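Local coordinates for CglIIR protein (Corynebacterium glutamicum, PDB 6F1S) that forms the C-terminal domain of the H subunit of the CglI restriction endonuclease, whose DEAD-Z1 helicase-like motor probably hydrolyses nucleoside triphosphates, at residues G19-A24 and N156-G161; G47-I52 and T91-L96; R131-N136 and S148-W153. One frame throughout, in Å; residues are numbered along the deposited sequence.

Contact 1: residues G19-A24 and N156-G161; sequences GVNYFA and NIKLPG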
loop_
_atom_site.group_PDB
_atom_site.type_symbol
_atom_site.label_atom_id
_atom_site.label_comp_id
_atom_site.label_asym_id
_atom_site.label_seq_id
_atom_site.Cartn_x
_atom_site.Cartn_y
_atom_site.Cartn_z
ATOM N N GLY A 19 -9.994 0.868 -11.778
ATOM C CA GLY A 19 -9.461 2.097 -12.338
ATOM C C GLY A 19 -9.395 3.258 -11.366
ATOM O O GLY A 19 -9.097 4.384 -11.758
ATOM N N VAL A 20 -9.671 2.982 -10.096
ATOM C CA VAL A 20 -9.639 3.999 -9.052
ATOM C C VAL A 20 -8.593 3.647 -7.989
ATOM O O VAL A 20 -8.456 2.481 -7.605
ATOM C CB VAL A 20 -11.034 4.161 -8.395
ATOM C CG1 VAL A 20 -10.994 5.178 -7.261
ATOM C CG2 VAL A 20 -12.076 4.564 -9.442
ATOM N N ASN A 21 -7.833 4.648 -7.543
ATOM C CA ASN A 21 -6.918 4.485 -6.413
ATOM C C ASN A 21 -7.674 4.494 -5.089
ATOM O O ASN A 21 -8.565 5.308 -4.886
ATOM C CB ASN A 21 -5.860 5.595 -6.388
ATOM C CG ASN A 21 -4.712 5.350 -7.350
ATOM O OD1 ASN A 21 -4.176 4.245 -7.441
ATOM N ND2 ASN A 21 -4.313 6.398 -8.061
ATOM N N TYR A 22 -7.313 3.596 -4.187
ATOM C CA TYR A 22 -7.824 3.649 -2.821
ATOM C C TYR A 22 -6.662 3.480 -1.861
ATOM O O TYR A 22 -5.890 2.533 -1.986
ATOM C CB TYR A 22 -8.872 2.560 -2.566
ATOM C CG TYR A 22 -10.075 2.601 -3.483
ATOM C CD1 TYR A 22 -11.155 3.432 -3.211
ATOM C CD2 TYR A 22 -10.135 1.798 -4.614
ATOM C CE1 TYR A 22 -12.261 3.468 -4.049
ATOM C CE2 TYR A 22 -11.233 1.827 -5.456
ATOM C CZ TYR A 22 -12.294 2.662 -5.169
ATOM O OH TYR A 22 -13.386 2.687 -6.012
ATOM N N PHE A 23 -6.514 4.391 -0.911
ATOM C CA PHE A 23 -5.461 4.219 0.080
ATOM C C PHE A 23 -6.018 4.288 1.501
ATOM O O PHE A 23 -7.009 4.960 1.762
ATOM C CB PHE A 23 -4.338 5.254 -0.128
ATOM C CG PHE A 23 -4.537 6.554 0.613
ATOM C CD1 PHE A 23 -5.267 7.587 0.044
ATOM C CD2 PHE A 23 -3.963 6.753 1.864
ATOM C CE1 PHE A 23 -5.441 8.791 0.710
ATOM C CE2 PHE A 23 -4.132 7.949 2.541
ATOM C CZ PHE A 23 -4.874 8.977 1.961
ATOM N N ALA A 24 -5.376 3.565 2.407
ATOM C CA ALA A 24 -5.754 3.574 3.812
ATOM C C ALA A 24 -5.345 4.881 4.477
ATOM O O ALA A 24 -4.160 5.191 4.578
ATOM C CB ALA A 24 -5.122 2.393 4.541
ATOM N N ASN A 156 -1.735 1.732 -1.018
ATOM C CA ASN A 156 -2.630 2.292 -2.017
ATOM C C ASN A 156 -2.886 1.222 -3.061
ATOM O O ASN A 156 -1.954 0.722 -3.677
ATOM C CB ASN A 156 -2.031 3.551 -2.656
ATOM C CG ASN A 156 -2.854 4.066 -3.828
ATOM O OD1 ASN A 156 -3.619 5.021 -3.690
ATOM N ND2 ASN A 156 -2.694 3.441 -4.991
ATOM N N ILE A 157 -4.147 0.854 -3.243
ATOM C CA ILE A 157 -4.493 -0.218 -4.162
ATOM C C ILE A 157 -5.292 0.307 -5.343
ATOM O O ILE A 157 -5.974 1.328 -5.245
ATOM C CB ILE A 157 -5.304 -1.327 -3.461
ATOM C CG1 ILE A 157 -6.598 -0.744 -2.891
ATOM C CG2 ILE A 157 -4.477 -1.983 -2.359
ATOM C CD1 ILE A 157 -7.468 -1.747 -2.178
ATOM N N LYS A 158 -5.193 -0.400 -6.461
ATOM C CA LYS A 158 -5.914 -0.038 -7.669
ATOM C C LYS A 158 -6.129 -1.287 -8.511
ATOM O O LYS A 158 -5.171 -1.959 -8.889
ATOM C CB LYS A 158 -5.147 1.027 -8.454
ATOM C CG LYS A 158 -5.801 1.459 -9.758
ATOM C CD LYS A 158 -5.009 2.600 -10.391
ATOM C CE LYS A 158 -5.646 3.084 -11.678
ATOM N NZ LYS A 158 -5.455 2.106 -12.780
ATOM N N LEU A 159 -7.389 -1.611 -8.780
ATOM C CA LEU A 159 -7.720 -2.764 -9.617
ATOM C C LEU A 159 -7.720 -2.352 -11.090
ATOM O O LEU A 159 -8.005 -1.198 -11.415
ATOM C CB LEU A 159 -9.073 -3.360 -9.203
ATOM C CG LEU A 159 -9.115 -4.130 -7.871
ATOM C CD1 LEU A 159 -10.535 -4.453 -7.462
ATOM C CD2 LEU A 159 -8.308 -5.410 -7.946
ATOM N N PRO A 160 -7.381 -3.294 -11.989
ATOM C CA PRO A 160 -7.305 -2.970 -13.420
ATOM C C PRO A 160 -8.676 -2.651 -14.022
ATOM O O PRO A 160 -9.696 -3.162 -13.552
ATOM C CB PRO A 160 -6.707 -4.239 -14.039
ATOM C CG PRO A 160 -7.036 -5.331 -13.074
ATOM C CD PRO A 160 -7.028 -4.699 -11.714
ATOM N N GLY A 161 -8.692 -1.803 -15.045
ATOM C CA GLY A 161 -9.935 -1.354 -15.648
ATOM C C GLY A 161 -9.979 0.152 -15.823
ATOM O O GLY A 161 -8.941 0.817 -15.834
#
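Y22 and I157 face each other as an antiparallel hydrogen-bonded pair and form the tight centre of this contact. Y22 N donates to I157 O at 2.8 Å, and I157 N donates to Y22 O at 2.7 Å. On the face they share, Y22 CB lies 4.0 Å from I157 CG1. CG1 of I157 stands between the backbone N and the carbonyl carbon (chi1 60°), which also sets it against Y22 O.

The other face carries N21, F23, N156 and K158. N156 ND2 donates to N21 OD1 at 3.0 Å in a nearly straight bond (177°). The oxygen lies in the amide plane of N156, but N156 ND2 sits above the carbonyl plane of N21. The two amide planes are 62° apart. N21 ND2 turns to S118 OG, so both ends of this amide are held. N156 OD1 lies in van der Waals contact with the CB atoms of N21 and F23. The aliphatic chain of K158 runs past N21 OD1, where CD is 3.5 Å away, and on to G19 O. Its NZ bonds to E121 O.

Strand 21-23 is an outermost strand of the five-stranded mixed sheet, and strand 152-158 is its only neighbour there. Beyond the strands the pairing slackens. G19 N still reaches L159 O at 2.9 Å. G161, the last modelled residue, is exposed and meets G19 only through backbone atoms.

Contact 2: residues G47-I52 and T91-L96; sequences GEDSTI and TARMVL
D49 and R93 meet in a side-on salt bridge on one face of the strand pair. R93 NE donates to D49 OD1 at 3.0 Å, and R93 NH2 donates to D49 OD2 at 2.8 Å. Each oxygen uses its syn lone pair. The carboxylate and guanidinium planes are only 11° apart, so two nearly straight bonds hold the two groups nearly coplanar. R93 is extended from CG to NE, with CG anti to the backbone N (chi1 -175°). Its NH1 has a second acidic partner, E121 OE2.

The other face is largely apolar, with S50 its polar member. I52 CG2 packs on M94 CB at 4.0 Å, and I52 CD1 meets the selenomethionine methyl CE of M94. Strands 49-52 and 92-100 are antiparallel neighbours at one side of the mixed sheet, with strand 49-52 outermost. S50 with M94 and I52 with A92 are the hydrogen-bonded pairs. L96 N donates to E48 O at 2.8 Å just before the outer strand starts.

A water donates to G47 O and to M94 O and also bonds S50 OG at 2.7 Å. It ties G47, just past the end of helix 32-46, to the strand pair. Y42 of that helix bonds S50 OG and touches I52, M94 and L96. Helix 54-61 covers I52, A92 and M94.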
loop_
_atom_site.group_PDB
_atom_site.type_symbol
_atom_site.label_atom_id
_atom_site.label_comp_id
_atom_site.label_asym_id
_atom_site.label_seq_id
_atom_site.Cartn_x
_atom_site.Cartn_y
_atom_site.Cartn_z
ATOM N N GLY A 47 13.785 -4.676 -5.942
ATOM C CA GLY A 47 13.616 -3.329 -6.455
ATOM C C GLY A 47 12.342 -2.639 -6.008
ATOM O O GLY A 47 11.438 -3.260 -5.453
ATOM N N GLU A 48 12.272 -1.340 -6.263
ATOM C CA GLU A 48 11.129 -0.537 -5.849
ATOM C C GLU A 48 9.911 -0.706 -6.766
ATOM O O GLU A 48 8.789 -0.410 -6.369
ATOM C CB GLU A 48 11.530 0.940 -5.775
ATOM C CG GLU A 48 11.993 1.529 -7.090
ATOM C CD GLU A 48 12.319 3.011 -6.980
ATOM O OE1 GLU A 48 12.130 3.590 -5.884
ATOM O OE2 GLU A 48 12.765 3.593 -7.994
ATOM N N ASP A 49 10.133 -1.181 -7.986
ATOM C CA ASP A 49 9.052 -1.354 -8.954
ATOM C C ASP A 49 9.176 -2.731 -9.586
ATOM O O ASP A 49 10.064 -2.974 -10.394
ATOM C CB ASP A 49 9.096 -0.257 -10.026
ATOM C CG ASP A 49 7.840 -0.215 -10.892
ATOM O OD1 ASP A 49 7.046 -1.180 -10.880
ATOM O OD2 ASP A 49 7.652 0.797 -11.599
ATOM N N SER A 50 8.280 -3.635 -9.213
ATOM C CA SER A 50 8.400 -5.024 -9.627
ATOM C C SER A 50 7.043 -5.648 -9.872
ATOM O O SER A 50 6.012 -5.040 -9.593
ATOM C CB SER A 50 9.147 -5.833 -8.569
ATOM O OG SER A 50 8.374 -5.979 -7.391
ATOM N N THR A 51 7.041 -6.864 -10.399
ATOM C CA THR A 51 5.821 -7.656 -10.388
ATOM C C THR A 51 5.980 -8.723 -9.322
ATOM O O THR A 51 7.094 -9.106 -8.978
ATOM C CB THR A 51 5.513 -8.294 -11.750
ATOM O OG1 THR A 51 6.567 -9.190 -12.116
ATOM C CG2 THR A 51 5.362 -7.215 -12.812
ATOM N N ILE A 52 4.859 -9.181 -8.783
ATOM C CA ILE A 52 4.880 -10.112 -7.666
ATOM C C ILE A 52 3.622 -10.979 -7.698
ATOM O O ILE A 52 2.551 -10.516 -8.093
ATOM C CB ILE A 52 4.999 -9.350 -6.327
ATOM C CG1 ILE A 52 5.172 -10.313 -5.152
ATOM C CG2 ILE A 52 3.808 -8.426 -6.131
ATOM C CD1 ILE A 52 5.338 -9.621 -3.816
ATOM N N THR A 91 0.016 -11.308 -12.803
ATOM C CA THR A 91 0.739 -10.908 -11.606
ATOM C C THR A 91 0.336 -9.498 -11.185
ATOM O O THR A 91 -0.183 -8.718 -11.986
ATOM C CB THR A 91 2.274 -10.963 -11.814
ATOM O OG1 THR A 91 2.647 -10.130 -12.918
ATOM C CG2 THR A 91 2.731 -12.387 -12.086
ATOM N N ALA A 92 0.571 -9.182 -9.918
ATOM C CA ALA A 92 0.345 -7.837 -9.423
ATOM C C ALA A 92 1.615 -7.017 -9.567
ATOM O O ALA A 92 2.722 -7.559 -9.577
ATOM C CB ALA A 92 -0.114 -7.863 -7.968
ATOM N N ARG A 93 1.444 -5.708 -9.701
ATOM C CA ARG A 93 2.564 -4.780 -9.705
ATOM C C ARG A 93 2.681 -4.137 -8.325
ATOM O O ARG A 93 1.681 -3.722 -7.734
ATOM C CB ARG A 93 2.382 -3.719 -10.792
ATOM C CG ARG A 93 3.556 -2.767 -10.962
ATOM C CD ARG A 93 3.299 -1.819 -12.118
ATOM N NE ARG A 93 4.375 -0.853 -12.312
ATOM C CZ ARG A 93 4.304 0.192 -13.132
ATOM N NH1 ARG A 93 3.201 0.416 -13.837
ATOM N NH2 ARG A 93 5.337 1.018 -13.243
HETATM N N MSE A 94 3.899 -4.079 -7.802
HETATM C CA MSE A 94 4.117 -3.498 -6.484
HETATM C C MSE A 94 5.201 -2.428 -6.519
HETATM O O MSE A 94 6.310 -2.652 -7.019
HETATM C CB MSE A 94 4.477 -4.576 -5.455
HETATM C CG MSE A 94 4.586 -4.017 -4.040
HETATM SE SE MSE A 94 4.616 -5.362 -2.613
HETATM C CE MSE A 94 6.470 -5.947 -2.770
ATOM N N VAL A 95 4.856 -1.260 -5.984
ATOM C CA VAL A 95 5.765 -0.131 -5.924
ATOM C C VAL A 95 6.028 0.232 -4.464
ATOM O O VAL A 95 5.095 0.471 -3.696
ATOM C CB VAL A 95 5.203 1.088 -6.693
ATOM C CG1 VAL A 95 6.114 2.295 -6.551
ATOM C CG2 VAL A 95 4.997 0.733 -8.165
ATOM N N LEU A 96 7.302 0.240 -4.087
ATOM C CA LEU A 96 7.724 0.574 -2.733
ATOM C C LEU A 96 8.495 1.881 -2.747
ATOM O O LEU A 96 9.526 1.981 -3.410
ATOM C CB LEU A 96 8.606 -0.530 -2.135
ATOM C CG LEU A 96 8.107 -1.976 -2.148
ATOM C CD1 LEU A 96 9.159 -2.912 -1.549
ATOM C CD2 LEU A 96 6.791 -2.105 -1.407
HETATM O O HOH W 1 8.671 -3.786 -5.773
#

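Contact 3: residues R131-N136 and S148-W153; sequences RIEGVN and SSDPIW
S149 touches N136 through its carbonyl: N136 ND2 lies 3.7 Å from S149 O, while N136 OD1 accepts from W147 N. A water donates to both S149 O and I132 O and bridges the two segments. S149 OG donates to P151 O within its own segment.

D150 follows. D150 OD1 accepts from G134 N at 2.9 Å, on the syn side but 33° out of the carboxylate plane. This bond spans from D150 to the turn that leads from strand 126-132 to helix 136-141. A second water accepts from V135 N and gives OD1 a weak bond.

P151 comes after a cis peptide bond. Its ring lies beside the side chains of R131 and E133. P151 CG is 3.5 Å from R131 NH2, over one face of the guanidinium. At the edge of that group, R131 NH1 forms a salt bridge with E133 OE1 at 2.9 Å.

I152 and I132 form an antiparallel hydrogen-bonded pair; the two strands are joined through helix 136-141. I152 CG2 packs on I132 CB at 3.7 Å.

W153 ends the segment. R131 CB sits 3.5 Å from the centroid of its six-membered ring, only 5° off the normal, a CH-pi contact. R131 CD lies against W153 CZ2. The guanidinium and ring planes are 81° apart.

D36 of helix 32-46 takes both R131 NE and W153 NE1. L40 of that helix touches both side chains, and T98 of strand 92-100 does too.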
loop_
_atom_site.group_PDB
_atom_site.type_symbol
_atom_site.label_atom_id
_atom_site.label_comp_id
_atom_site.label_asym_id
_atom_site.label_seq_id
_atom_site.Cartn_x
_atom_site.Cartn_y
_atom_site.Cartn_z
ATOM N N ARG A 131 6.519 4.368 2.653
ATOM C CA ARG A 131 7.124 4.301 3.979
ATOM C C ARG A 131 7.322 5.706 4.528
ATOM O O ARG A 131 8.052 6.506 3.959
ATOM C CB ARG A 131 8.458 3.550 3.939
ATOM C CG ARG A 131 9.013 3.149 5.308
ATOM C CD ARG A 131 10.409 2.553 5.178
ATOM N NE ARG A 131 10.909 2.010 6.437
ATOM C CZ ARG A 131 11.558 2.724 7.351
ATOM N NH1 ARG A 131 11.780 4.017 7.150
ATOM N NH2 ARG A 131 11.981 2.147 8.468
ATOM N N ILE A 132 6.656 6.002 5.638
ATOM C CA ILE A 132 6.726 7.326 6.245
ATOM C C ILE A 132 7.326 7.246 7.638
ATOM O O ILE A 132 6.834 6.506 8.490
ATOM C CB ILE A 132 5.339 7.981 6.330
ATOM C CG1 ILE A 132 4.737 8.118 4.935
ATOM C CG2 ILE A 132 5.426 9.340 7.019
ATOM C CD1 ILE A 132 3.304 8.593 4.933
ATOM N N GLU A 133 8.383 8.021 7.860
ATOM C CA GLU A 133 9.107 8.005 9.124
ATOM C C GLU A 133 9.501 9.419 9.547
ATOM O O GLU A 133 9.828 10.251 8.709
ATOM C CB GLU A 133 10.350 7.122 9.002
ATOM C CG GLU A 133 11.121 6.922 10.288
ATOM C CD GLU A 133 12.559 6.504 10.042
ATOM O OE1 GLU A 133 12.786 5.394 9.518
ATOM O OE2 GLU A 133 13.467 7.296 10.367
ATOM N N GLY A 134 9.461 9.686 10.849
ATOM C CA GLY A 134 9.932 10.948 11.395
ATOM C C GLY A 134 8.994 12.114 11.154
ATOM O O GLY A 134 9.433 13.236 10.913
ATOM N N VAL A 135 7.698 11.844 11.240
ATOM C CA VAL A 135 6.659 12.825 10.957
ATOM C C VAL A 135 5.749 13.002 12.177
ATOM O O VAL A 135 5.238 14.097 12.442
ATOM C CB VAL A 135 5.837 12.391 9.712
ATOM C CG1 VAL A 135 4.402 12.859 9.788
ATOM C CG2 VAL A 135 6.504 12.879 8.435
ATOM N N ASN A 136 5.578 11.919 12.928
ATOM C CA ASN A 136 4.650 11.880 14.055
ATOM C C ASN A 136 4.969 12.876 15.167
ATOM O O ASN A 136 4.070 13.549 15.670
ATOM C CB ASN A 136 4.599 10.463 14.639
ATOM C CG ASN A 136 3.657 9.553 13.874
ATOM O OD1 ASN A 136 3.089 9.943 12.855
ATOM N ND2 ASN A 136 3.484 8.332 14.366
ATOM N N SER A 148 -0.355 5.610 12.950
ATOM C CA SER A 148 -0.470 4.710 14.095
ATOM C C SER A 148 0.888 4.215 14.578
ATOM O O SER A 148 1.003 3.698 15.685
ATOM C CB SER A 148 -1.368 3.516 13.757
ATOM O OG SER A 148 -0.830 2.752 12.690
ATOM N N SER A 149 1.914 4.373 13.750
ATOM C CA SER A 149 3.260 3.985 14.146
ATOM C C SER A 149 4.326 4.756 13.382
ATOM O O SER A 149 4.066 5.338 12.328
ATOM C CB SER A 149 3.473 2.480 13.951
ATOM O OG SER A 149 3.457 2.130 12.580
ATOM N N ASP A 150 5.526 4.756 13.946
ATOM C CA ASP A 150 6.691 5.347 13.322
ATOM C C ASP A 150 7.809 4.309 13.360
ATOM O O ASP A 150 8.295 3.962 14.434
ATOM C CB ASP A 150 7.105 6.638 14.040
ATOM C CG ASP A 150 8.287 7.329 13.375
ATOM O OD1 ASP A 150 8.407 7.257 12.139
ATOM O OD2 ASP A 150 9.104 7.947 14.084
ATOM N N PRO A 151 8.213 3.789 12.189
ATOM C CA PRO A 151 7.708 4.150 10.862
ATOM C C PRO A 151 6.373 3.493 10.541
ATOM O O PRO A 151 5.964 2.556 11.227
ATOM C CB PRO A 151 8.794 3.622 9.930
ATOM C CG PRO A 151 9.270 2.387 10.631
ATOM C CD PRO A 151 9.209 2.704 12.113
ATOM N N ILE A 152 5.707 3.989 9.503
ATOM C CA ILE A 152 4.474 3.389 9.016
ATOM C C ILE A 152 4.643 3.053 7.536
ATOM O O ILE A 152 5.455 3.667 6.840
ATOM C CB ILE A 152 3.258 4.339 9.217
ATOM C CG1 ILE A 152 1.930 3.600 9.014
ATOM C CG2 ILE A 152 3.342 5.549 8.286
ATOM C CD1 ILE A 152 1.621 2.574 10.064
ATOM N N TRP A 153 3.904 2.056 7.066
ATOM C CA TRP A 153 3.744 1.821 5.638
ATOM C C TRP A 153 2.287 2.091 5.295
ATOM O O TRP A 153 1.389 1.594 5.978
ATOM C CB TRP A 153 4.120 0.392 5.250
ATOM C CG TRP A 153 5.584 0.113 5.170
ATOM C CD1 TRP A 153 6.376 -0.382 6.161
ATOM C CD2 TRP A 153 6.435 0.282 4.025
ATOM N NE1 TRP A 153 7.667 -0.522 5.714
ATOM C CE2 TRP A 153 7.731 -0.122 4.406
ATOM C CE3 TRP A 153 6.229 0.746 2.721
ATOM C CZ2 TRP A 153 8.816 -0.086 3.529
ATOM C CZ3 TRP A 153 7.309 0.783 1.850
ATOM C CH2 TRP A 153 8.585 0.370 2.260
HETATM O O HOH W 2 4.999 7.588 10.596
HETATM O O HOH W 3 6.363 9.516 11.606
#

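Overall arrangement
All three contacts belong to one mixed five-stranded sheet, in the order 21-23, 152-158, 126-132, 92-100, 49-52. Contact 1 joins the first two strands and contact 2 the last two. Contact 3 joins the second and third strands, 152-158 and 126-132. Contacts 1 and 3 share strand 152-158, yet their centres are about 22 Å apart, on opposite sides of the chain's centre. The centres of contacts 1 and 2 are about 14 Å apart, and those of 2 and 3 about 21 Å. Along the chain, contact 1 spans the other two, and contact 2 closes before contact 3 opens. The first and last strands of the modelled domain are thus paired at one side of its sheet.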